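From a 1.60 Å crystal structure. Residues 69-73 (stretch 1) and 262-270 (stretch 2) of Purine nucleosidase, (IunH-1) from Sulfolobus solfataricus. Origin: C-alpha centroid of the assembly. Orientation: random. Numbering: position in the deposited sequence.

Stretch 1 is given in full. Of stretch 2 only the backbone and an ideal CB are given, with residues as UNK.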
ATOM      1  N   LEU A  69       3.623  11.565  11.581  1.00 20.77           N
ATOM      2  CA  LEU A  69       2.648  10.455  11.583  1.00 24.17           C
ATOM      3  C   LEU A  69       3.208   9.122  12.099  1.00 24.09           C
ATOM      4  O   LEU A  69       2.514   8.360  12.812  1.00 27.61           O
ATOM      5  CB  LEU A  69       2.125  10.229  10.153  1.00 25.76           C
ATOM      6  CG  LEU A  69       1.141  11.231   9.590  1.00 29.31           C
ATOM      7  CD1 LEU A  69       1.516  11.640   8.182  1.00 31.93           C
ATOM      8  CD2 LEU A  69      -0.302  10.696   9.661  1.00 30.33           C
ATOM      9  N   LYS A  70       4.422   8.794  11.712  1.00 21.82           N
ATOM     10  CA  LYS A  70       4.917   7.445  11.917  1.00 22.22           C
ATOM     11  C   LYS A  70       5.632   7.272  13.247  1.00 21.56           C
ATOM     12  O   LYS A  70       6.081   8.235  13.845  1.00 20.99           O
ATOM     13  CB  LYS A  70       5.836   7.063  10.778  1.00 22.74           C
ATOM     14  CG  LYS A  70       4.978   6.997   9.472  1.00 26.80           C
ATOM     15  CD  LYS A  70       5.628   6.385   8.343  1.00 28.93           C
ATOM     16  CE  LYS A  70       4.672   6.150   7.173  1.00 23.58           C
ATOM     17  NZ  LYS A  70       3.716   7.283   6.769  1.00 22.53           N
ATOM     18  N   ASN A  71       5.727   6.032  13.665  1.00 22.41           N
ATOM     19  CA  ASN A  71       6.647   5.707  14.749  1.00 22.77           C
ATOM     20  C   ASN A  71       8.064   5.651  14.205  1.00 22.26           C
ATOM     21  O   ASN A  71       8.259   5.471  12.989  1.00 23.37           O
ATOM     22  CB  ASN A  71       6.234   4.368  15.353  1.00 24.22           C
ATOM     23  CG  ASN A  71       4.901   4.462  16.102  1.00 31.56           C
ATOM     24  OD1 ASN A  71       4.596   5.483  16.728  1.00 37.85           O
ATOM     25  ND2 ASN A  71       4.118   3.400  16.045  1.00 38.68           N
ATOM     26  N   TYR A  72       9.065   5.768  15.081  1.00 21.81           N
ATOM     27  CA  TYR A  72      10.460   5.672  14.685  1.00 20.88           C
ATOM     28  C   TYR A  72      11.230   4.989  15.829  1.00 22.06           C
ATOM     29  O   TYR A  72      10.647   4.690  16.862  1.00 23.64           O
ATOM     30  CB  TYR A  72      11.045   7.059  14.309  1.00 21.09           C
ATOM     31  CG  TYR A  72      11.471   7.881  15.488  1.00 19.35           C
ATOM     32  CD1 TYR A  72      12.816   8.124  15.731  1.00 21.17           C
ATOM     33  CD2 TYR A  72      10.548   8.382  16.402  1.00 20.12           C
ATOM     34  CE1 TYR A  72      13.241   8.857  16.830  1.00 21.30           C
ATOM     35  CE2 TYR A  72      10.972   9.111  17.520  1.00 20.24           C
ATOM     36  CZ  TYR A  72      12.321   9.336  17.746  1.00 21.29           C
ATOM     37  OH  TYR A  72      12.744  10.024  18.893  1.00 22.50           O
ATOM     38  N   ILE A  73      12.506   4.705  15.592  1.00 21.25           N
ATOM     39  CA  ILE A  73      13.411   4.251  16.664  1.00 22.12           C
ATOM     40  C   ILE A  73      14.619   5.166  16.722  1.00 21.83           C
ATOM     41  O   ILE A  73      15.125   5.627  15.674  1.00 21.89           O
ATOM     42  CB  ILE A  73      13.850   2.789  16.476  1.00 23.09           C
ATOM     43  CG1 ILE A  73      14.577   2.573  15.151  1.00 23.86           C
ATOM     44  CG2 ILE A  73      12.625   1.856  16.538  1.00 25.24           C
ATOM     45  CD1 ILE A  73      15.301   1.227  15.036  1.00 26.94           C
ATOM     46  N   UNK A 262       9.124   7.326  -0.657  1.00 18.10           N
ATOM     47  CA  UNK A 262       8.145   6.313  -0.217  1.00 18.87           C
ATOM     48  C   UNK A 262       7.726   6.620   1.236  1.00 18.98           C
ATOM     49  O   UNK A 262       8.572   6.574   2.151  1.00 18.27           O
ATOM     50  CB  UNK A 262       8.730   4.903  -0.326  1.00 18.87           C
ATOM     51  N   UNK A 263       6.477   7.065   1.421  1.00 18.61           N
ATOM     52  CA  UNK A 263       5.944   7.398   2.749  1.00 19.11           C
ATOM     53  C   UNK A 263       4.886   6.402   3.214  1.00 19.70           C
ATOM     54  O   UNK A 263       3.985   6.744   3.985  1.00 20.79           O
ATOM     55  CB  UNK A 263       5.349   8.808   2.737  1.00 19.11           C
ATOM     56  N   UNK A 264       4.991   5.166   2.725  1.00 20.83           N
ATOM     57  CA  UNK A 264       4.148   4.096   3.224  1.00 21.86           C
ATOM     58  C   UNK A 264       4.706   3.552   4.540  1.00 22.96           C
ATOM     59  O   UNK A 264       5.819   3.879   4.939  1.00 21.80           O
ATOM     60  CB  UNK A 264       4.030   2.979   2.185  1.00 21.86           C
ATOM     61  N   UNK A 265       3.907   2.703   5.183  1.00 25.98           N
ATOM     62  CA  UNK A 265       4.354   1.883   6.304  1.00 27.88           C
ATOM     63  C   UNK A 265       4.734   0.456   5.854  1.00 27.75           C
ATOM     64  O   UNK A 265       4.805  -0.483   6.674  1.00 29.21           O
ATOM     65  CB  UNK A 265       3.259   1.824   7.371  1.00 27.88           C
ATOM     66  N   UNK A 266       4.972   0.290   4.557  1.00 25.41           N
ATOM     67  CA  UNK A 266       5.366  -0.981   4.010  1.00 25.22           C
ATOM     68  C   UNK A 266       6.894  -1.171   4.143  1.00 23.11           C
ATOM     69  O   UNK A 266       7.627  -0.309   4.651  1.00 21.73           O
ATOM     70  CB  UNK A 266       4.925  -1.082   2.548  1.00 25.22           C
ATOM     71  N   UNK A 267       7.386  -2.295   3.640  1.00 23.22           N
ATOM     72  CA  UNK A 267       8.799  -2.601   3.695  1.00 23.34           C
ATOM     73  C   UNK A 267       9.730  -1.545   3.033  1.00 21.57           C
ATOM     74  O   UNK A 267      10.877  -1.399   3.419  1.00 21.09           O
ATOM     75  CB  UNK A 267       9.021  -3.961   3.029  1.00 23.34           C
ATOM     76  N   UNK A 268       9.207  -0.828   2.025  1.00 19.86           N
ATOM     77  CA  UNK A 268       9.915   0.178   1.261  1.00 18.85           C
ATOM     78  C   UNK A 268       9.868   1.576   1.904  1.00 17.62           C
ATOM     79  O   UNK A 268      10.384   2.548   1.339  1.00 17.43           O
ATOM     80  CB  UNK A 268       9.332   0.239  -0.152  1.00 18.85           C
ATOM     81  N   UNK A 269       9.296   1.682   3.111  1.00 17.99           N
ATOM     82  CA  UNK A 269       9.236   2.947   3.827  1.00 17.55           C
ATOM     83  C   UNK A 269      10.572   3.673   3.782  1.00 17.62           C
ATOM     84  O   UNK A 269      11.614   3.098   4.111  1.00 17.39           O
ATOM     85  CB  UNK A 269       8.813   2.715   5.279  1.00 17.55           C
ATOM     86  N   UNK A 270      10.534   4.956   3.434  1.00 16.99           N
ATOM     87  CA  UNK A 270      11.725   5.782   3.491  1.00 16.07           C
ATOM     88  C   UNK A 270      12.663   5.727   2.316  1.00 15.84           C
ATOM     89  O   UNK A 270      13.642   6.477   2.293  1.00 16.84           O
ATOM     90  CB  UNK A 270      12.519   5.406   4.744  1.00 16.07           C
TER

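Stretch 1 offers chiefly the long side chain of Lys 70, whose last torsion is p, and the carbonyl of Asn 71. Position 262 has nothing of stretch 1 within reach of its ideal CB, so the choice is wide. It is Asp 262, which organizes its own loop: OD1 accepts from the amide N of 264 (2.9 Å), and its backbone O receives position 270 N at 2.8 Å.

At 263 the CA-to-CB bond runs sideways, with the ideal CB 4.6 Å from Lys 70 NZ. What the amine needs here is an acceptor, and the backbone supplies it: Lys 70 NZ donates to the carbonyl O of 263 at 2.8 Å. Many side chains, small or polar, would therefore serve. The residue is Asn 263, whose side chain comes no nearer than 4.6 Å, from Asn 263 CB to Lys 70 NZ.

Position 264 points away, so its side chain is not chosen by Lys 70, although its carbonyl O lies 3.4 Å from Lys 70 CE. Thr 264 turns OG1 back into the loop, donating to Asp 262 OD1 (2.8 Å) and accepting from the amide N of 266 (3.0 Å).

At 265 CB again leaves sideways, 4.6 Å from Lys 70 CE. A nearby positive charge favours an acidic or polar side chain. The residue is Asp 265, whose end comes nearer: OD1 is 3.6 Å from Lys 70 CD. Its OD2 lies 4.4 Å from Lys 70 NZ, too far for a salt bridge, but water 1 spans the gap, accepting from NZ and donating to OD2. Water 2 likewise links Asn 71 N to OD1.

Positions 266 to 269 form a type I turn, closed by 269 N donating to 266 O at 3.0 Å. The first three are out of reach of stretch 1: they are Asn 266, Ile 267 and Thr 268, the last donating from OG1 to Asp 262 OD2 (2.6 Å).

At 269 CB points toward stretch 1, but the ideal CB of 269 lies 8.2 Å from Asn 71 O, so a long donor is needed: Arg suits best, with Lys barely long enough. Arg 269, nearly fully extended, grips Asn 71 O with both NH2 (2.8 Å) and NH1 (3.0 Å); that oxygen sits at the guanidinium edge, while Lys 70 CB covers one face.

Position 270 has phi/psi of 83/-2, where a CB would jam against the preceding carbonyl O. It is Gly 270.

Stretch 2 262-270: DNTDNITRG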
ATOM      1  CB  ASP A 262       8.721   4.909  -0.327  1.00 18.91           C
ATOM      2  CG  ASP A 262       7.720   3.827   0.070  1.00 20.66           C
ATOM      3  OD1 ASP A 262       7.100   3.927   1.157  1.00 21.77           O
ATOM      4  OD2 ASP A 262       7.567   2.846  -0.702  1.00 22.59           O
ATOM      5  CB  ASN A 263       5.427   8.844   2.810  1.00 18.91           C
ATOM      6  CG  ASN A 263       4.159   9.046   1.997  1.00 20.89           C
ATOM      7  OD1 ASN A 263       3.986   8.430   0.919  1.00 23.35           O
ATOM      8  ND2 ASN A 263       3.271   9.926   2.479  1.00 21.02           N
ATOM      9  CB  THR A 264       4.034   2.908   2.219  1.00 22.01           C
ATOM     10  OG1 THR A 264       5.266   2.158   2.207  1.00 22.38           O
ATOM     11  CG2 THR A 264       3.667   3.411   0.806  1.00 23.28           C
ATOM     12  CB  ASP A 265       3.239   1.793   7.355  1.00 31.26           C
ATOM     13  CG  ASP A 265       3.309   2.889   8.375  1.00 36.97           C
ATOM     14  OD1 ASP A 265       4.377   3.055   9.038  1.00 40.54           O
ATOM     15  OD2 ASP A 265       2.254   3.552   8.546  1.00 46.75           O
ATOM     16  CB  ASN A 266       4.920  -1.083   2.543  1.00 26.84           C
ATOM     17  CG  ASN A 266       3.387  -1.023   2.372  1.00 30.84           C
ATOM     18  OD1 ASN A 266       2.648  -1.502   3.231  1.00 35.28           O
ATOM     19  ND2 ASN A 266       2.919  -0.468   1.241  1.00 34.79           N
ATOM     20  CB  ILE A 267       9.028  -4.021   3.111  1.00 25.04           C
ATOM     21  CG1 ILE A 267      10.321  -4.594   3.639  1.00 27.95           C
ATOM     22  CG2 ILE A 267       8.908  -4.041   1.594  1.00 25.90           C
ATOM     23  CD1 ILE A 267      10.416  -6.098   3.411  1.00 31.81           C
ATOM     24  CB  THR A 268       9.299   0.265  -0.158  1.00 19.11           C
ATOM     25  OG1 THR A 268       7.877   0.316  -0.013  1.00 19.93           O
ATOM     26  CG2 THR A 268       9.717  -0.949  -1.002  1.00 20.67           C
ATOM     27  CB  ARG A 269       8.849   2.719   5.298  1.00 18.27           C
ATOM     28  CG  ARG A 269       8.958   3.964   6.175  1.00 17.04           C
ATOM     29  CD  ARG A 269       8.648   3.710   7.656  1.00 18.73           C
ATOM     30  NE  ARG A 269       9.135   4.781   8.511  1.00 17.44           N
ATOM     31  CZ  ARG A 269       8.882   4.891   9.809  1.00 19.65           C
ATOM     32  NH1 ARG A 269       8.072   4.018  10.379  1.00 21.47           N
ATOM     33  NH2 ARG A 269       9.402   5.891  10.517  1.00 20.04           N
TER
HETATM   34  O   HOH W   1       1.171   6.530   7.967  1.00 17.73           O
HETATM   35  O   HOH W   2       4.811   3.747  12.012  1.00 24.02           O
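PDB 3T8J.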